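Long-range contact in adenosine kinase, putative (Trypanosoma brucei, PDB 3OTX), which probably phosphorylates adenosine to AMP with ATP as the phosphate donor and magnesium as cofactor, a step of purine salvage in the parasite: residues 65-78 / 301-313. The protein carries 1 engineered substitution. Numbering follows the deposited sequence.
With AP5 (bis(adenosine)-5'-pentaphosphate), chain C.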
ATOM      1  N   GLY A  65      -4.797  -1.218  -6.930  1.00 10.84           N
ATOM      2  CA  GLY A  65      -3.350  -1.290  -6.666  1.00 13.05           C
ATOM      3  C   GLY A  65      -3.084  -0.589  -5.342  1.00 11.47           C
ATOM      4  O   GLY A  65      -3.495   0.536  -5.144  1.00 12.81           O
ATOM      5  N   SER A  66      -2.385  -1.269  -4.444  1.00 10.32           N
ATOM      6  CA  SER A  66      -2.158  -0.733  -3.100  1.00  9.90           C
ATOM      7  C   SER A  66      -1.511   0.643  -3.115  1.00 11.73           C
ATOM      8  O   SER A  66      -2.105   1.622  -2.599  1.00 11.90           O
ATOM      9  CB  SER A  66      -1.319  -1.716  -2.290  1.00 12.74           C
ATOM     10  OG  SER A  66      -1.039  -1.152  -1.032  1.00 18.58           O
ATOM     11  N   GLY A  67      -0.341   0.746  -3.725  1.00 10.09           N
ATOM     12  CA  GLY A  67       0.352   2.038  -3.755  1.00 10.43           C
ATOM     13  C   GLY A  67      -0.405   3.084  -4.548  1.00 13.32           C
ATOM     14  O   GLY A  67      -0.327   4.263  -4.248  1.00 11.19           O
ATOM     15  N   LEU A  68      -1.137   2.696  -5.598  1.00 12.14           N
ATOM     16  CA  LEU A  68      -1.853   3.706  -6.345  1.00 11.01           C
ATOM     17  C   LEU A  68      -3.020   4.250  -5.497  1.00 10.92           C
ATOM     18  O   LEU A  68      -3.288   5.459  -5.473  1.00 11.94           O
ATOM     19  CB  LEU A  68      -2.330   3.109  -7.681  1.00 13.89           C
ATOM     20  CG  LEU A  68      -2.960   4.102  -8.641  1.00 11.90           C
ATOM     21  CD1 LEU A  68      -1.942   5.235  -8.938  1.00 13.97           C
ATOM     22  CD2 LEU A  68      -3.318   3.352  -9.941  1.00 14.93           C
ATOM     23  N   ASN A  69      -3.691   3.372  -4.745  1.00 13.08           N
ATOM     24  CA  ASN A  69      -4.663   3.825  -3.756  1.00 12.85           C
ATOM     25  C   ASN A  69      -4.054   4.839  -2.755  1.00 11.55           C
ATOM     26  O   ASN A  69      -4.654   5.878  -2.471  1.00 12.52           O
ATOM     27  CB  ASN A  69      -5.189   2.641  -2.956  1.00 12.05           C
ATOM     28  CG  ASN A  69      -6.071   1.723  -3.760  1.00 11.96           C
ATOM     29  OD1 ASN A  69      -6.670   2.097  -4.793  1.00 13.55           O
ATOM     30  ND2 ASN A  69      -6.228   0.517  -3.247  1.00 13.07           N
ATOM     31  N   VAL A  70      -2.873   4.489  -2.241  1.00 11.90           N
ATOM     32  CA  VAL A  70      -2.182   5.323  -1.250  1.00 12.04           C
ATOM     33  C   VAL A  70      -1.900   6.688  -1.882  1.00 11.25           C
ATOM     34  O   VAL A  70      -2.159   7.736  -1.272  1.00 12.50           O
ATOM     35  CB  VAL A  70      -0.872   4.683  -0.755  1.00 12.18           C
ATOM     36  CG1 VAL A  70      -0.068   5.682   0.083  1.00 14.65           C
ATOM     37  CG2 VAL A  70      -1.173   3.444   0.099  1.00 11.47           C
ATOM     38  N   ALA A  71      -1.378   6.654  -3.115  1.00 10.91           N
ATOM     39  CA  ALA A  71      -1.027   7.890  -3.797  1.00 10.98           C
ATOM     40  C   ALA A  71      -2.264   8.762  -4.012  1.00 13.30           C
ATOM     41  O   ALA A  71      -2.226   9.984  -3.840  1.00 12.50           O
ATOM     42  CB  ALA A  71      -0.409   7.568  -5.150  1.00 12.84           C
ATOM     43  N   ARG A  72      -3.386   8.142  -4.368  1.00 13.34           N
ATOM     44  CA  ARG A  72      -4.589   8.913  -4.658  1.00 13.44           C
ATOM     45  C   ARG A  72      -5.177   9.493  -3.383  1.00 12.92           C
ATOM     46  O   ARG A  72      -5.640  10.611  -3.411  1.00 14.10           O
ATOM     47  CB  ARG A  72      -5.646   8.065  -5.413  1.00 12.97           C
ATOM     48  CG  ARG A  72      -5.209   7.737  -6.845  1.00 12.74           C
ATOM     49  CD  ARG A  72      -6.110   6.652  -7.451  1.00 14.76           C
ATOM     50  NE  ARG A  72      -7.408   7.206  -7.732  1.00 18.41           N
ATOM     51  CZ  ARG A  72      -8.510   6.501  -7.935  1.00 20.50           C
ATOM     52  NH1 ARG A  72      -8.467   5.169  -7.887  1.00 23.53           N
ATOM     53  NH2 ARG A  72      -9.648   7.136  -8.196  1.00 20.18           N
ATOM     54  N   VAL A  73      -5.121   8.753  -2.269  1.00 13.45           N
ATOM     55  CA  VAL A  73      -5.613   9.294  -0.994  1.00 12.58           C
ATOM     56  C   VAL A  73      -4.707  10.437  -0.528  1.00 12.78           C
ATOM     57  O   VAL A  73      -5.229  11.503  -0.153  1.00 13.44           O
ATOM     58  CB  VAL A  73      -5.698   8.208   0.064  1.00 12.09           C
ATOM     59  CG1 VAL A  73      -6.016   8.838   1.448  1.00 14.02           C
ATOM     60  CG2 VAL A  73      -6.799   7.191  -0.337  1.00 14.51           C
ATOM     61  N   ALA A  74      -3.391  10.259  -0.647  1.00 12.38           N
ATOM     62  CA  ALA A  74      -2.446  11.361  -0.280  1.00 14.37           C
ATOM     63  C   ALA A  74      -2.685  12.612  -1.113  1.00 14.38           C
ATOM     64  O   ALA A  74      -2.794  13.718  -0.576  1.00 15.45           O
ATOM     65  CB  ALA A  74      -0.987  10.879  -0.389  1.00 13.67           C
ATOM     66  N   GLN A  75      -2.866  12.421  -2.423  1.00 14.63           N
ATOM     67  CA  GLN A  75      -3.080  13.587  -3.294  1.00 15.14           C
ATOM     68  C   GLN A  75      -4.410  14.280  -2.968  1.00 17.24           C
ATOM     69  O   GLN A  75      -4.526  15.504  -3.015  1.00 18.25           O
ATOM     70  CB  GLN A  75      -3.006  13.130  -4.768  1.00 15.95           C
ATOM     71  CG  GLN A  75      -2.971  14.274  -5.818  1.00 22.47           C
ATOM     72  CD  GLN A  75      -1.697  15.095  -5.747  1.00 24.21           C
ATOM     73  OE1 GLN A  75      -0.562  14.573  -5.884  1.00 26.51           O
ATOM     74  NE2 GLN A  75      -1.866  16.369  -5.396  1.00 26.50           N
ATOM     75  N   TRP A  76      -5.436  13.491  -2.646  1.00 14.73           N
ATOM     76  CA  TRP A  76      -6.762  14.022  -2.300  1.00 16.02           C
ATOM     77  C   TRP A  76      -6.668  14.957  -1.095  1.00 15.86           C
ATOM     78  O   TRP A  76      -7.434  15.909  -0.961  1.00 18.65           O
ATOM     79  CB  TRP A  76      -7.738  12.866  -1.971  1.00 17.18           C
ATOM     80  CG  TRP A  76      -9.113  13.266  -1.513  1.00 17.13           C
ATOM     81  CD1 TRP A  76     -10.089  13.826  -2.262  1.00 20.28           C
ATOM     82  CD2 TRP A  76      -9.672  13.056  -0.212  1.00 20.48           C
ATOM     83  NE1 TRP A  76     -11.226  14.032  -1.504  1.00 23.79           N
ATOM     84  CE2 TRP A  76     -10.988  13.556  -0.237  1.00 19.42           C
ATOM     85  CE3 TRP A  76      -9.177  12.494   0.973  1.00 22.25           C
ATOM     86  CZ2 TRP A  76     -11.820  13.532   0.888  1.00 24.36           C
ATOM     87  CZ3 TRP A  76     -10.006  12.468   2.094  1.00 25.16           C
ATOM     88  CH2 TRP A  76     -11.310  12.967   2.038  1.00 24.31           C
ATOM     89  N   MET A  77      -5.718  14.662  -0.217  1.00 15.63           N
ATOM     90  CA  MET A  77      -5.514  15.493   0.975  1.00 16.57           C
ATOM     91  C   MET A  77      -4.669  16.731   0.723  1.00 18.91           C
ATOM     92  O   MET A  77      -4.512  17.555   1.633  1.00 22.29           O
ATOM     93  CB  MET A  77      -4.819  14.682   2.056  1.00 16.64           C
ATOM     94  CG  MET A  77      -5.693  13.646   2.738  1.00 19.81           C
ATOM     95  SD  MET A  77      -7.099  14.322   3.627  1.00 19.78           S
ATOM     96  CE  MET A  77      -6.286  15.125   5.025  1.00 21.43           C
ATOM     97  N   GLN A  78      -4.088  16.841  -0.471  1.00 19.63           N
ATOM     98  CA  GLN A  78      -3.239  17.978  -0.818  1.00 19.17           C
ATOM     99  C   GLN A  78      -3.667  18.547  -2.184  1.00 19.37           C
ATOM    100  O   GLN A  78      -2.887  18.587  -3.116  1.00 18.64           O
ATOM    101  CB  GLN A  78      -1.759  17.547  -0.834  1.00 20.13           C
ATOM    102  CG  GLN A  78      -1.184  17.152   0.558  1.00 21.18           C
ATOM    103  CD  GLN A  78      -1.109  18.318   1.535  1.00 24.28           C
ATOM    104  OE1 GLN A  78      -1.255  19.461   1.149  1.00 24.68           O
ATOM    105  NE2 GLN A  78      -0.911  18.015   2.821  1.00 27.45           N
ATOM    106  N   ASP A 301      -4.715   1.008   2.739  1.00 14.48           N
ATOM    107  CA  ASP A 301      -4.126   2.007   1.846  1.00 11.42           C
ATOM    108  C   ASP A 301      -4.606   3.412   2.197  1.00 12.86           C
ATOM    109  O   ASP A 301      -3.844   4.389   2.082  1.00 12.90           O
ATOM    110  CB  ASP A 301      -4.488   1.704   0.388  1.00 11.14           C
ATOM    111  CG  ASP A 301      -3.940   0.369  -0.081  1.00 14.63           C
ATOM    112  OD1 ASP A 301      -2.897  -0.083   0.459  1.00 16.52           O
ATOM    113  OD2 ASP A 301      -4.514  -0.219  -1.021  1.00 13.92           O
ATOM    114  N   ALA A 302      -5.869   3.545   2.588  1.00 13.08           N
ATOM    115  CA  ALA A 302      -6.408   4.870   2.929  1.00 14.17           C
ATOM    116  C   ALA A 302      -5.714   5.429   4.170  1.00 15.94           C
ATOM    117  O   ALA A 302      -5.366   6.621   4.200  1.00 15.14           O
ATOM    118  CB  ALA A 302      -7.913   4.815   3.110  1.00 13.84           C
ATOM    119  N   PHE A 303      -5.479   4.568   5.167  1.00 14.00           N
ATOM    120  CA  PHE A 303      -4.695   5.010   6.339  1.00 14.69           C
ATOM    121  C   PHE A 303      -3.327   5.539   5.881  1.00 13.58           C
ATOM    122  O   PHE A 303      -2.906   6.637   6.290  1.00 13.21           O
ATOM    123  CB  PHE A 303      -4.488   3.869   7.359  1.00 14.29           C
ATOM    124  CG  PHE A 303      -3.548   4.254   8.478  1.00 12.72           C
ATOM    125  CD1 PHE A 303      -4.021   4.987   9.559  1.00 15.68           C
ATOM    126  CD2 PHE A 303      -2.208   3.929   8.400  1.00 12.00           C
ATOM    127  CE1 PHE A 303      -3.171   5.381  10.573  1.00 16.19           C
ATOM    128  CE2 PHE A 303      -1.329   4.329   9.409  1.00 13.58           C
ATOM    129  CZ  PHE A 303      -1.820   5.070  10.499  1.00 15.05           C
ATOM    130  N   MET A 304      -2.631   4.761   5.048  1.00 13.66           N
ATOM    131  CA  MET A 304      -1.293   5.123   4.611  1.00 13.55           C
ATOM    132  C   MET A 304      -1.307   6.431   3.804  1.00 12.50           C
ATOM    133  O   MET A 304      -0.400   7.269   3.965  1.00 13.77           O
ATOM    134  CB  MET A 304      -0.650   3.981   3.831  1.00 14.26           C
ATOM    135  CG  MET A 304       0.787   4.200   3.472  1.00 17.88           C
ATOM    136  SD  MET A 304       1.812   3.964   4.945  1.00 27.42           S
ATOM    137  CE  MET A 304       2.986   5.252   4.677  1.00 27.70           C
ATOM    138  N   GLY A 305      -2.316   6.616   2.953  1.00 13.37           N
ATOM    139  CA  GLY A 305      -2.436   7.897   2.241  1.00 12.79           C
ATOM    140  C   GLY A 305      -2.533   9.111   3.152  1.00 15.26           C
ATOM    141  O   GLY A 305      -1.860  10.129   2.911  1.00 15.43           O
ATOM    142  N   GLY A 306      -3.347   9.014   4.215  1.00 14.56           N
ATOM    143  CA  GLY A 306      -3.534  10.149   5.114  1.00 15.13           C
ATOM    144  C   GLY A 306      -2.245  10.362   5.890  1.00 14.98           C
ATOM    145  O   GLY A 306      -1.798  11.521   6.084  1.00 17.17           O
ATOM    146  N   PHE A 307      -1.659   9.269   6.368  1.00 14.24           N
ATOM    147  CA  PHE A 307      -0.370   9.329   7.072  1.00 13.65           C
ATOM    148  C   PHE A 307       0.677  10.092   6.249  1.00 15.96           C
ATOM    149  O   PHE A 307       1.322  11.024   6.770  1.00 18.30           O
ATOM    150  CB  PHE A 307       0.098   7.905   7.406  1.00 12.56           C
ATOM    151  CG  PHE A 307       1.349   7.847   8.291  1.00 14.28           C
ATOM    152  CD1 PHE A 307       1.238   7.654   9.649  1.00 13.89           C
ATOM    153  CD2 PHE A 307       2.633   8.005   7.717  1.00 15.65           C
ATOM    154  CE1 PHE A 307       2.423   7.630  10.459  1.00 14.28           C
ATOM    155  CE2 PHE A 307       3.809   7.956   8.509  1.00 19.77           C
ATOM    156  CZ  PHE A 307       3.687   7.776   9.891  1.00 15.05           C
ATOM    157  N   LEU A 308       0.822   9.745   4.970  1.00 15.98           N
ATOM    158  CA  LEU A 308       1.805  10.430   4.107  1.00 15.08           C
ATOM    159  C   LEU A 308       1.450  11.877   3.854  1.00 16.37           C
ATOM    160  O   LEU A 308       2.359  12.719   3.775  1.00 18.14           O
ATOM    161  CB  LEU A 308       1.893   9.722   2.764  1.00 15.49           C
ATOM    162  CG  LEU A 308       2.672   8.431   2.782  1.00 17.72           C
ATOM    163  CD1 LEU A 308       2.494   7.677   1.428  1.00 15.67           C
ATOM    164  CD2 LEU A 308       4.137   8.718   3.009  1.00 22.71           C
ATOM    165  N   SER A 309       0.152  12.180   3.705  1.00 15.21           N
ATOM    166  CA  SER A 309      -0.260  13.577   3.470  1.00 17.69           C
ATOM    167  C   SER A 309       0.119  14.502   4.627  1.00 19.03           C
ATOM    168  O   SER A 309       0.437  15.673   4.404  1.00 20.66           O
ATOM    169  CB  SER A 309      -1.748  13.682   3.144  1.00 19.51           C
ATOM    170  OG  SER A 309      -2.552  13.568   4.316  1.00 21.39           O
ATOM    171  N   ALA A 310       0.104  13.973   5.848  1.00 19.75           N
ATOM    172  CA  ALA A 310       0.480  14.756   7.019  1.00 18.58           C
ATOM    173  C   ALA A 310       1.977  14.757   7.210  1.00 16.62           C
ATOM    174  O   ALA A 310       2.540  15.773   7.621  1.00 18.14           O
ATOM    175  CB  ALA A 310      -0.181  14.194   8.258  1.00 20.88           C
ATOM    176  N   TYR A 311       2.618  13.634   6.908  1.00 15.59           N
ATOM    177  CA  TYR A 311       4.066  13.518   7.104  1.00 15.40           C
ATOM    178  C   TYR A 311       4.760  14.498   6.154  1.00 15.27           C
ATOM    179  O   TYR A 311       5.769  15.143   6.537  1.00 17.57           O
ATOM    180  CB  TYR A 311       4.561  12.054   6.876  1.00 14.48           C
ATOM    181  CG  TYR A 311       5.964  11.833   7.409  1.00 16.54           C
ATOM    182  CD1 TYR A 311       6.174  11.287   8.668  1.00 18.86           C
ATOM    183  CD2 TYR A 311       7.090  12.266   6.680  1.00 20.88           C
ATOM    184  CE1 TYR A 311       7.457  11.109   9.170  1.00 21.50           C
ATOM    185  CE2 TYR A 311       8.374  12.107   7.186  1.00 19.61           C
ATOM    186  CZ  TYR A 311       8.553  11.523   8.416  1.00 22.80           C
ATOM    187  OH  TYR A 311       9.824  11.371   8.936  1.00 26.59           O
ATOM    188  N   ALA A 312       4.221  14.614   4.933  1.00 14.21           N
ATOM    189  CA  ALA A 312       4.785  15.482   3.898  1.00 15.00           C
ATOM    190  C   ALA A 312       4.756  16.972   4.270  1.00 16.69           C
ATOM    191  O   ALA A 312       5.525  17.751   3.711  1.00 19.05           O
ATOM    192  CB  ALA A 312       4.091  15.242   2.534  1.00 15.86           C
ATOM    193  N   VAL A 313       3.882  17.364   5.202  1.00 19.43           N
ATOM    194  CA  VAL A 313       3.834  18.760   5.665  1.00 20.82           C
ATOM    195  C   VAL A 313       4.417  18.949   7.063  1.00 22.63           C
ATOM    196  O   VAL A 313       4.177  19.973   7.714  1.00 24.84           O
ATOM    197  CB  VAL A 313       2.435  19.393   5.523  1.00 20.60           C
ATOM    198  CG1 VAL A 313       2.109  19.582   4.047  1.00 23.34           C
ATOM    199  CG2 VAL A 313       1.339  18.520   6.220  1.00 21.20           C
TER
HETATM  200  PA  AP5 C 346      -7.140  -1.680   9.627  1.00 14.08           P
HETATM  201  O1A AP5 C 346      -8.332  -2.632   9.655  1.00 14.78           O
HETATM  202  O2A AP5 C 346      -6.118  -1.937  10.716  1.00 15.80           O
HETATM  203  O3A AP5 C 346      -6.335  -1.707   8.234  1.00 14.22           O
HETATM  204  PB  AP5 C 346      -6.030  -2.998   7.315  1.00 14.59           P
HETATM  205  O1B AP5 C 346      -6.166  -4.286   8.065  1.00 15.34           O
HETATM  206  O2B AP5 C 346      -4.733  -2.731   6.632  1.00 16.02           O
HETATM  207  O3B AP5 C 346      -7.239  -2.847   6.290  1.00 15.66           O
HETATM  208  PG  AP5 C 346      -7.952  -3.857   5.287  1.00 20.12           P
HETATM  209  O1G AP5 C 346      -9.340  -3.338   5.069  1.00 28.34           O
HETATM  210  O2G AP5 C 346      -8.051  -5.282   5.783  1.00 21.35           O
HETATM  211  O3G AP5 C 346      -7.094  -3.616   4.016  1.00 19.99           O
HETATM  212  PD  AP5 C 346      -7.187  -4.282   2.546  1.00 19.89           P
HETATM  213  O1D AP5 C 346      -8.298  -5.307   2.401  1.00 21.05           O
HETATM  214  O2D AP5 C 346      -5.780  -4.695   2.216  1.00 20.75           O
HETATM  215  O3D AP5 C 346      -7.654  -3.011   1.676  1.00 16.42           O
HETATM  216  PE  AP5 C 346      -6.683  -1.900   1.022  1.00 18.91           P
HETATM  217  O1E AP5 C 346      -5.570  -1.578   1.978  1.00 20.09           O
HETATM  218  O2E AP5 C 346      -7.533  -0.743   0.504  1.00 21.15           O
HETATM  219  O5F AP5 C 346      -7.721  -0.186   9.639  1.00 13.22           O
HETATM  220  C5F AP5 C 346      -6.859   0.935   9.444  1.00 13.47           C
HETATM  221  C4F AP5 C 346      -7.505   2.158  10.048  1.00 11.80           C
HETATM  222  O4F AP5 C 346      -8.823   2.332   9.509  1.00 15.07           O
HETATM  223  C3F AP5 C 346      -7.756   2.072  11.551  1.00 14.08           C
HETATM  224  O3F AP5 C 346      -6.613   2.502  12.249  1.00 15.69           O
HETATM  225  C2F AP5 C 346      -8.974   2.927  11.749  1.00 17.57           C
HETATM  226  O2F AP5 C 346      -8.603   4.282  11.794  1.00 17.61           O
HETATM  227  C1F AP5 C 346      -9.754   2.705  10.450  1.00 14.42           C
HETATM  228  N9A AP5 C 346     -10.759   1.607  10.538  1.00 15.43           N
HETATM  229  C8A AP5 C 346     -10.683   0.350   9.930  1.00 13.65           C
HETATM  230  N7A AP5 C 346     -11.816  -0.332  10.250  1.00 16.39           N
HETATM  231  C5A AP5 C 346     -12.600   0.460  11.019  1.00 16.49           C
HETATM  232  C6A AP5 C 346     -13.849   0.305  11.580  1.00 22.18           C
HETATM  233  N6A AP5 C 346     -14.603  -0.770  11.337  1.00 26.43           N
HETATM  234  N1A AP5 C 346     -14.380   1.340  12.311  1.00 25.29           N
HETATM  235  C2A AP5 C 346     -13.709   2.541  12.479  1.00 25.08           C
HETATM  236  N3A AP5 C 346     -12.466   2.687  11.902  1.00 18.78           N
HETATM  237  C4A AP5 C 346     -11.935   1.686  11.174  1.00 17.69           C
HETATM  238  O5J AP5 C 346      -6.015  -2.680  -0.237  1.00 19.13           O
HETATM  239  C5J AP5 C 346      -6.840  -3.161  -1.284  1.00 17.96           C
HETATM  240  C4J AP5 C 346      -5.984  -3.051  -2.534  1.00 11.65           C
HETATM  241  O4J AP5 C 346      -4.944  -4.043  -2.526  1.00 15.56           O
HETATM  242  C3J AP5 C 346      -6.743  -3.356  -3.830  1.00 12.83           C
HETATM  243  O3J AP5 C 346      -6.988  -2.113  -4.489  1.00 14.33           O
HETATM  244  C2J AP5 C 346      -5.813  -4.293  -4.618  1.00 14.02           C
HETATM  245  O2J AP5 C 346      -5.641  -3.914  -5.978  1.00 14.13           O
HETATM  246  C1J AP5 C 346      -4.516  -4.160  -3.858  1.00 14.74           C
HETATM  247  N9B AP5 C 346      -3.615  -5.310  -4.025  1.00 10.32           N
HETATM  248  C8B AP5 C 346      -3.923  -6.607  -3.716  1.00 11.93           C
HETATM  249  N7B AP5 C 346      -2.846  -7.361  -4.058  1.00 14.87           N
HETATM  250  C5B AP5 C 346      -1.873  -6.545  -4.571  1.00  9.35           C
HETATM  251  C6B AP5 C 346      -0.583  -6.787  -5.058  1.00 10.20           C
HETATM  252  N6B AP5 C 346      -0.052  -8.014  -5.191  1.00 11.62           N
HETATM  253  N1B AP5 C 346       0.095  -5.696  -5.528  1.00 11.27           N
HETATM  254  C2B AP5 C 346      -0.363  -4.401  -5.450  1.00 11.88           C
HETATM  255  N3B AP5 C 346      -1.651  -4.169  -5.012  1.00 11.58           N
HETATM  256  C4B AP5 C 346      -2.364  -5.238  -4.547  1.00  9.40           C
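The carboxylate of Asp301 meets Ser66 and Asn69 where helix 66-76 and the helix containing 301-311 bring their N-terminal ends together. Ser66 OG donates to Asp301 OD1 at 2.6 Å, reaching the syn side of that oxygen but tilted about 35° out of the carboxylate plane. OD2 takes the amide instead: Asn69 ND2 lies 2.9 Å from Asp301 OD2, on its anti side, in an almost straight bond. The same nitrogen, Asn69 ND2, also donates to the ribose hydroxyl O3J of AP5 at 3.0 Å. Backbone amides add to the grip on the ligand: Ser66 N bonds adenine N3B, Gly65 N the ribose O2J, and Asp301 N the phosphate oxygen O1E.

Behind this polar end the helices cross at -46° with axes only 7.3 Å apart. Gly305 has no side chain at the point where one would run into Val73, which lets its CA come 3.5 Å from Val70 O. Val70 is a knob among Asp301, Met304, Gly305 and Leu308. Its CG1, anti to the backbone N (chi1 170°), meets Leu308 CD1 at 3.5 Å, whereas CG2 touches the carbonyl O of Asp301. Val73 packs on another side of Gly305, CG1 against its CA and the carbonyl O of Ala302. Farther along, Met77 CB presses on Ser309, whose OG turns back to Gly306 O, and Gln78, bent at chi2, sends NE2 to Ser309 O at 3.1 Å.

In this PfkB-family kinase, Asp301 is the predicted proton acceptor and Gly65, Asn69 and Asp301 bind adenosine. Two donors from one helix thus fix the rotation of the carboxylate beside the phosphate chain, and Asn69 couples it directly to the ribose, which is consistent with nucleoside binding and placement of the probable base being linked.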